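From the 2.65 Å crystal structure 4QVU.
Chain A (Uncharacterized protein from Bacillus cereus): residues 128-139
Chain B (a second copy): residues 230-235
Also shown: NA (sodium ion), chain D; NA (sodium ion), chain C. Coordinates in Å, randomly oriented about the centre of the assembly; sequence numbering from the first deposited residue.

Chain A, residues 128-139: GMKYVNYLDNVE
Chain B (230-235) VGYKIP

Contacts between two copies of one protein often join irregular segments, and here a turn-rich loop meets the end of a helix with one polar anchor and apolar packing. In chain A, a strand ends at A:Met129 and gives way to a loop whose later part folds into two type I turns. The first, A:Asn133 to A:Asp136, is closed by A:Asp136 N to A:Asn133 O at 3.1 Å, and the second, A:Leu135 to A:Val138, by A:Val138 N to A:Leu135 O, also 3.1 Å. A:Asn133 (t) reinforces the first turn, its OD1 accepting a hydrogen bond from A:Leu135 N at 3.2 Å. Chain B arrives as a helix through B:Val230 and B:Gly231; B:Lys233 then breaks the helical path with phi/psi of 49/44°, and B:Ile234 continues extended at -101/102°. The register is set by two CA pairs, A:Tyr134 with B:Tyr232 and A:Asn137 with B:Lys233, each 5.9 Å apart. Together the stretches bury 388 Å².

B:Tyr232 covers the most surface. Its side chain (chi1 m, chi2 -81°) meets that of A:Tyr134 (chi1 p, chi2 88°), with A:Tyr134 CD1 3.6 Å from B:Tyr232 CE1. The ring centroids lie 5.5 Å apart and the planes are inclined at 76°, an oblique pairing in which carbon meets carbon while both hydroxyls find hydrogen bonds elsewhere in the structure. A:Val138 (m) places CG1 3.9 Å from B:Tyr232 CA and 3.7 Å from B:Gly231 O, packing against the backbone of B:Gly231 and B:Tyr232.

A:Asn137 supplies the polar anchor. With phi/psi of -101/20°, chi1 m and chi2 -34°, it points its CB toward chain B and donates from A:Asn137 ND2 to B:Lys233 O at 3.0 Å, with an angle of 147° at the hydrogen. An amide side chain can thus address a backbone carbonyl just past the helix. The two CB atoms of A:Asn137 and B:Lys233 approach to 3.8 Å, but the lysine chain, m then t throughout, leads its end away.

B:Ile234 (m, t) completes the contact. Its CB points sideways, yet the end of the side chain comes nearer, bringing B:Ile234 CD1 4.0 Å from A:Met129 CE, 3.9 Å from A:Val132 CG1 and 4.2 Å from A:Tyr134 CB. The selenomethionine is m, t, m and the valine t; the CD1 methyl of B:Ile234 has three apolar neighbours.

Carbonyls of the turns also bind sodium: A:Leu135 O (2.4 Å) and A:Val138 O (2.2 Å) hold NA of chain D, and A:Asp136 O lies 2.2 Å from NA of chain C.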

ATOM      1  N   GLY A 128     -10.757   1.876  28.198  1.00 72.89           N
ATOM      2  CA  GLY A 128      -9.851   0.931  28.833  1.00 73.51           C
ATOM      3  C   GLY A 128     -10.160  -0.438  28.267  1.00 78.53           C
ATOM      4  O   GLY A 128     -11.326  -0.841  28.231  1.00 78.10           O
HETATM    5  N   MSE A 129      -9.141  -1.139  27.755  1.00 75.69           N
HETATM    6  CA  MSE A 129      -9.356  -2.447  27.137  1.00 75.99           C
HETATM    7  C   MSE A 129      -8.569  -3.511  27.887  1.00 84.68           C
HETATM    8  O   MSE A 129      -7.346  -3.409  28.028  1.00 84.44           O
HETATM    9  CB  MSE A 129      -8.980  -2.411  25.655  1.00 75.82           C
HETATM   10  CG  MSE A 129      -9.783  -1.374  24.877  1.00 80.86           C
HETATM   11 SE   MSE A 129      -9.429  -1.367  22.996  0.75 86.77          SE
HETATM   12  CE  MSE A 129      -7.489  -1.048  23.041  1.00 82.64           C
ATOM     13  N   LYS A 130      -9.299  -4.526  28.384  1.00 84.95           N
ATOM     14  CA  LYS A 130      -8.773  -5.618  29.202  1.00 87.81           C
ATOM     15  C   LYS A 130      -7.814  -6.535  28.431  1.00 92.95           C
ATOM     16  O   LYS A 130      -6.827  -6.969  29.023  1.00 94.57           O
ATOM     17  CB  LYS A 130      -9.920  -6.471  29.782  1.00 92.24           C
ATOM     18  N   TYR A 131      -8.090  -6.848  27.153  1.00 88.35           N
ATOM     19  CA  TYR A 131      -7.240  -7.798  26.429  1.00 88.99           C
ATOM     20  C   TYR A 131      -6.641  -7.242  25.125  1.00 88.87           C
ATOM     21  O   TYR A 131      -5.911  -7.975  24.455  1.00 88.98           O
ATOM     22  CB  TYR A 131      -8.047  -9.073  26.083  1.00 92.62           C
ATOM     23  CG  TYR A 131      -8.720  -9.723  27.274  1.00 98.15           C
ATOM     24  CD1 TYR A 131      -7.969 -10.248  28.324  1.00102.51           C
ATOM     25  CD2 TYR A 131     -10.104  -9.851  27.333  1.00100.07           C
ATOM     26  CE1 TYR A 131      -8.584 -10.843  29.426  1.00106.98           C
ATOM     27  CE2 TYR A 131     -10.729 -10.457  28.423  1.00104.05           C
ATOM     28  CZ  TYR A 131      -9.964 -10.954  29.468  1.00114.29           C
ATOM     29  OH  TYR A 131     -10.564 -11.557  30.548  1.00117.58           O
ATOM     30  N   VAL A 132      -6.924  -5.980  24.763  1.00 81.68           N
ATOM     31  CA  VAL A 132      -6.406  -5.436  23.507  1.00 78.60           C
ATOM     32  C   VAL A 132      -5.325  -4.384  23.788  1.00 79.04           C
ATOM     33  O   VAL A 132      -5.498  -3.522  24.652  1.00 78.98           O
ATOM     34  CB  VAL A 132      -7.540  -4.852  22.609  1.00 80.98           C
ATOM     35  CG1 VAL A 132      -6.992  -4.324  21.285  1.00 78.32           C
ATOM     36  CG2 VAL A 132      -8.624  -5.896  22.338  1.00 82.25           C
ATOM     37  N   ASN A 133      -4.209  -4.482  23.042  1.00 72.49           N
ATOM     38  CA  ASN A 133      -3.104  -3.525  23.033  1.00 69.96           C
ATOM     39  C   ASN A 133      -3.252  -2.700  21.751  1.00 70.25           C
ATOM     40  O   ASN A 133      -3.072  -3.243  20.658  1.00 68.73           O
ATOM     41  CB  ASN A 133      -1.748  -4.237  23.143  1.00 66.98           C
ATOM     42  CG  ASN A 133      -0.572  -3.312  23.330  1.00 83.64           C
ATOM     43  OD1 ASN A 133      -0.563  -2.143  22.910  1.00 74.77           O
ATOM     44  ND2 ASN A 133       0.459  -3.818  23.971  1.00 79.25           N
ATOM     45  N   TYR A 134      -3.617  -1.411  21.870  1.00 65.39           N
ATOM     46  CA  TYR A 134      -3.902  -0.556  20.714  1.00 63.70           C
ATOM     47  C   TYR A 134      -2.681  -0.329  19.800  1.00 66.37           C
ATOM     48  O   TYR A 134      -2.871   0.097  18.663  1.00 65.88           O
ATOM     49  CB  TYR A 134      -4.466   0.807  21.138  1.00 64.93           C
ATOM     50  CG  TYR A 134      -3.498   1.730  21.841  1.00 67.38           C
ATOM     51  CD1 TYR A 134      -2.686   2.600  21.120  1.00 68.39           C
ATOM     52  CD2 TYR A 134      -3.465   1.809  23.230  1.00 69.50           C
ATOM     53  CE1 TYR A 134      -1.809   3.471  21.764  1.00 69.90           C
ATOM     54  CE2 TYR A 134      -2.598   2.686  23.885  1.00 70.61           C
ATOM     55  CZ  TYR A 134      -1.775   3.518  23.145  1.00 76.08           C
ATOM     56  OH  TYR A 134      -0.923   4.389  23.774  1.00 79.25           O
ATOM     57  N   LEU A 135      -1.460  -0.605  20.274  1.00 62.76           N
ATOM     58  CA  LEU A 135      -0.249  -0.424  19.476  1.00 61.36           C
ATOM     59  C   LEU A 135       0.008  -1.608  18.541  1.00 65.74           C
ATOM     60  O   LEU A 135       0.735  -1.450  17.550  1.00 65.00           O
ATOM     61  CB  LEU A 135       0.970  -0.225  20.383  1.00 62.32           C
ATOM     62  CG  LEU A 135       1.091   1.108  21.123  1.00 66.03           C
ATOM     63  CD1 LEU A 135       2.242   1.067  22.092  1.00 66.48           C
ATOM     64  CD2 LEU A 135       1.258   2.277  20.149  1.00 66.05           C
ATOM     65  N   ASP A 136      -0.595  -2.780  18.841  1.00 62.18           N
ATOM     66  CA  ASP A 136      -0.398  -4.022  18.094  1.00 62.65           C
ATOM     67  C   ASP A 136      -0.344  -3.848  16.570  1.00 64.52           C
ATOM     68  O   ASP A 136       0.647  -4.266  15.976  1.00 65.69           O
ATOM     69  CB  ASP A 136      -1.491  -5.050  18.412  1.00 65.44           C
ATOM     70  CG  ASP A 136      -1.283  -5.780  19.715  1.00 80.74           C
ATOM     71  OD1 ASP A 136      -0.273  -5.503  20.397  1.00 83.42           O
ATOM     72  OD2 ASP A 136      -2.122  -6.647  20.049  1.00 90.23           O
ATOM     73  N   ASN A 137      -1.372  -3.239  15.948  1.00 58.56           N
ATOM     74  CA  ASN A 137      -1.483  -3.124  14.490  1.00 56.28           C
ATOM     75  C   ASN A 137      -1.090  -1.753  13.944  1.00 60.26           C
ATOM     76  O   ASN A 137      -1.457  -1.430  12.819  1.00 60.77           O
ATOM     77  CB  ASN A 137      -2.916  -3.437  14.057  1.00 53.44           C
ATOM     78  CG  ASN A 137      -3.407  -4.788  14.493  1.00 63.18           C
ATOM     79  OD1 ASN A 137      -2.658  -5.768  14.564  1.00 67.98           O
ATOM     80  ND2 ASN A 137      -4.682  -4.866  14.800  1.00 46.96           N
ATOM     81  N   VAL A 138      -0.336  -0.966  14.691  1.00 58.92           N
ATOM     82  CA  VAL A 138       0.209   0.300  14.178  1.00 58.67           C
ATOM     83  C   VAL A 138       1.739   0.164  14.237  1.00 63.05           C
ATOM     84  O   VAL A 138       2.268  -0.501  15.141  1.00 63.35           O
ATOM     85  CB  VAL A 138      -0.315   1.609  14.849  1.00 63.24           C
ATOM     86  CG1 VAL A 138      -1.807   1.799  14.591  1.00 62.70           C
ATOM     87  CG2 VAL A 138      -0.008   1.670  16.345  1.00 64.16           C
ATOM     88  N   GLU A 139       2.441   0.700  13.234  1.00 59.82           N
ATOM     89  CA  GLU A 139       3.902   0.598  13.227  1.00 60.34           C
ATOM     90  C   GLU A 139       4.527   1.986  13.379  1.00 65.60           C
ATOM     91  O   GLU A 139       3.851   2.994  13.192  1.00 64.33           O
ATOM     92  CB  GLU A 139       4.425  -0.110  11.969  1.00 61.22           C
ATOM     93  CG  GLU A 139       4.004   0.495  10.648  1.00 68.38           C
ATOM     94  CD  GLU A 139       4.879   0.051   9.493  1.00 94.09           C
ATOM     95  OE1 GLU A 139       6.103   0.318   9.537  1.00 92.69           O
ATOM     96  OE2 GLU A 139       4.334  -0.522   8.524  1.00 85.06           O
TER
ATOM     97  N   VAL B 230      -9.620   3.379  11.906  1.00 61.49           N
ATOM     98  CA  VAL B 230      -8.875   4.485  11.278  1.00 59.78           C
ATOM     99  C   VAL B 230      -7.573   4.771  12.048  1.00 63.35           C
ATOM    100  O   VAL B 230      -6.511   4.851  11.427  1.00 63.30           O
ATOM    101  CB  VAL B 230      -9.727   5.771  11.143  1.00 63.40           C
ATOM    102  CG1 VAL B 230      -8.867   6.991  10.835  1.00 62.91           C
ATOM    103  CG2 VAL B 230     -10.798   5.596  10.083  1.00 61.89           C
ATOM    104  N   GLY B 231      -7.653   4.881  13.369  1.00 59.58           N
ATOM    105  CA  GLY B 231      -6.483   5.211  14.176  1.00 59.21           C
ATOM    106  C   GLY B 231      -5.676   4.060  14.729  1.00 61.12           C
ATOM    107  O   GLY B 231      -4.503   4.243  15.055  1.00 59.96           O
ATOM    108  N   TYR B 232      -6.288   2.874  14.877  1.00 57.47           N
ATOM    109  CA  TYR B 232      -5.570   1.777  15.519  1.00 56.76           C
ATOM    110  C   TYR B 232      -5.721   0.432  14.805  1.00 61.95           C
ATOM    111  O   TYR B 232      -5.204  -0.565  15.317  1.00 63.31           O
ATOM    112  CB  TYR B 232      -6.081   1.618  16.965  1.00 58.25           C
ATOM    113  CG  TYR B 232      -6.095   2.904  17.763  1.00 59.46           C
ATOM    114  CD1 TYR B 232      -4.935   3.396  18.354  1.00 61.12           C
ATOM    115  CD2 TYR B 232      -7.277   3.620  17.950  1.00 60.74           C
ATOM    116  CE1 TYR B 232      -4.947   4.572  19.103  1.00 62.55           C
ATOM    117  CE2 TYR B 232      -7.302   4.793  18.706  1.00 62.99           C
ATOM    118  CZ  TYR B 232      -6.130   5.268  19.273  1.00 69.33           C
ATOM    119  OH  TYR B 232      -6.135   6.418  20.024  1.00 73.75           O
ATOM    120  N   LYS B 233      -6.395   0.391  13.644  1.00 58.58           N
ATOM    121  CA  LYS B 233      -6.662  -0.842  12.885  1.00 59.23           C
ATOM    122  C   LYS B 233      -7.232  -1.956  13.825  1.00 67.28           C
ATOM    123  O   LYS B 233      -6.824  -3.119  13.756  1.00 67.84           O
ATOM    124  CB  LYS B 233      -5.416  -1.329  12.117  1.00 60.73           C
ATOM    125  CG  LYS B 233      -5.278  -0.640  10.770  1.00 62.17           C
ATOM    126  CD  LYS B 233      -4.001  -1.021  10.078  1.00 72.00           C
ATOM    127  CE  LYS B 233      -4.025  -0.572   8.640  1.00 85.69           C
ATOM    128  NZ  LYS B 233      -2.668  -0.582   8.032  1.00 96.48           N
ATOM    129  N   ILE B 234      -8.185  -1.560  14.692  1.00 65.28           N
ATOM    130  CA  ILE B 234      -8.944  -2.423  15.585  1.00 66.72           C
ATOM    131  C   ILE B 234     -10.289  -2.613  14.895  1.00 75.31           C
ATOM    132  O   ILE B 234     -11.095  -1.676  14.883  1.00 75.61           O
ATOM    133  CB  ILE B 234      -9.052  -1.889  17.052  1.00 70.71           C
ATOM    134  CG1 ILE B 234      -7.657  -1.802  17.715  1.00 69.92           C
ATOM    135  CG2 ILE B 234     -10.009  -2.775  17.876  1.00 72.25           C
ATOM    136  CD1 ILE B 234      -7.595  -1.146  19.055  1.00 75.01           C
ATOM    137  N   PRO B 235     -10.529  -3.768  14.236  1.00 75.04           N
ATOM    138  CA  PRO B 235     -11.805  -3.933  13.514  1.00 75.92           C
ATOM    139  C   PRO B 235     -12.948  -4.352  14.422  1.00 83.15           C
ATOM    140  O   PRO B 235     -12.722  -4.999  15.444  1.00 83.14           O
ATOM    141  CB  PRO B 235     -11.495  -5.032  12.504  1.00 76.69           C
ATOM    142  CG  PRO B 235     -10.423  -5.867  13.164  1.00 80.94           C
ATOM    143  CD  PRO B 235      -9.672  -4.971  14.120  1.00 76.38           C
TER
HETATM  144 NA    NA D 302       3.001  -1.593  16.954  1.00 69.25          NA
HETATM  145 NA    NA C 302       1.955  -6.079  16.068  1.00 69.25          NA
HETATM  146  O   HOH W   1       4.817   0.218  17.125  1.00 64.76           O
HETATM  147  O   HOH W   2       0.146  -7.900  15.940  1.00 64.76           O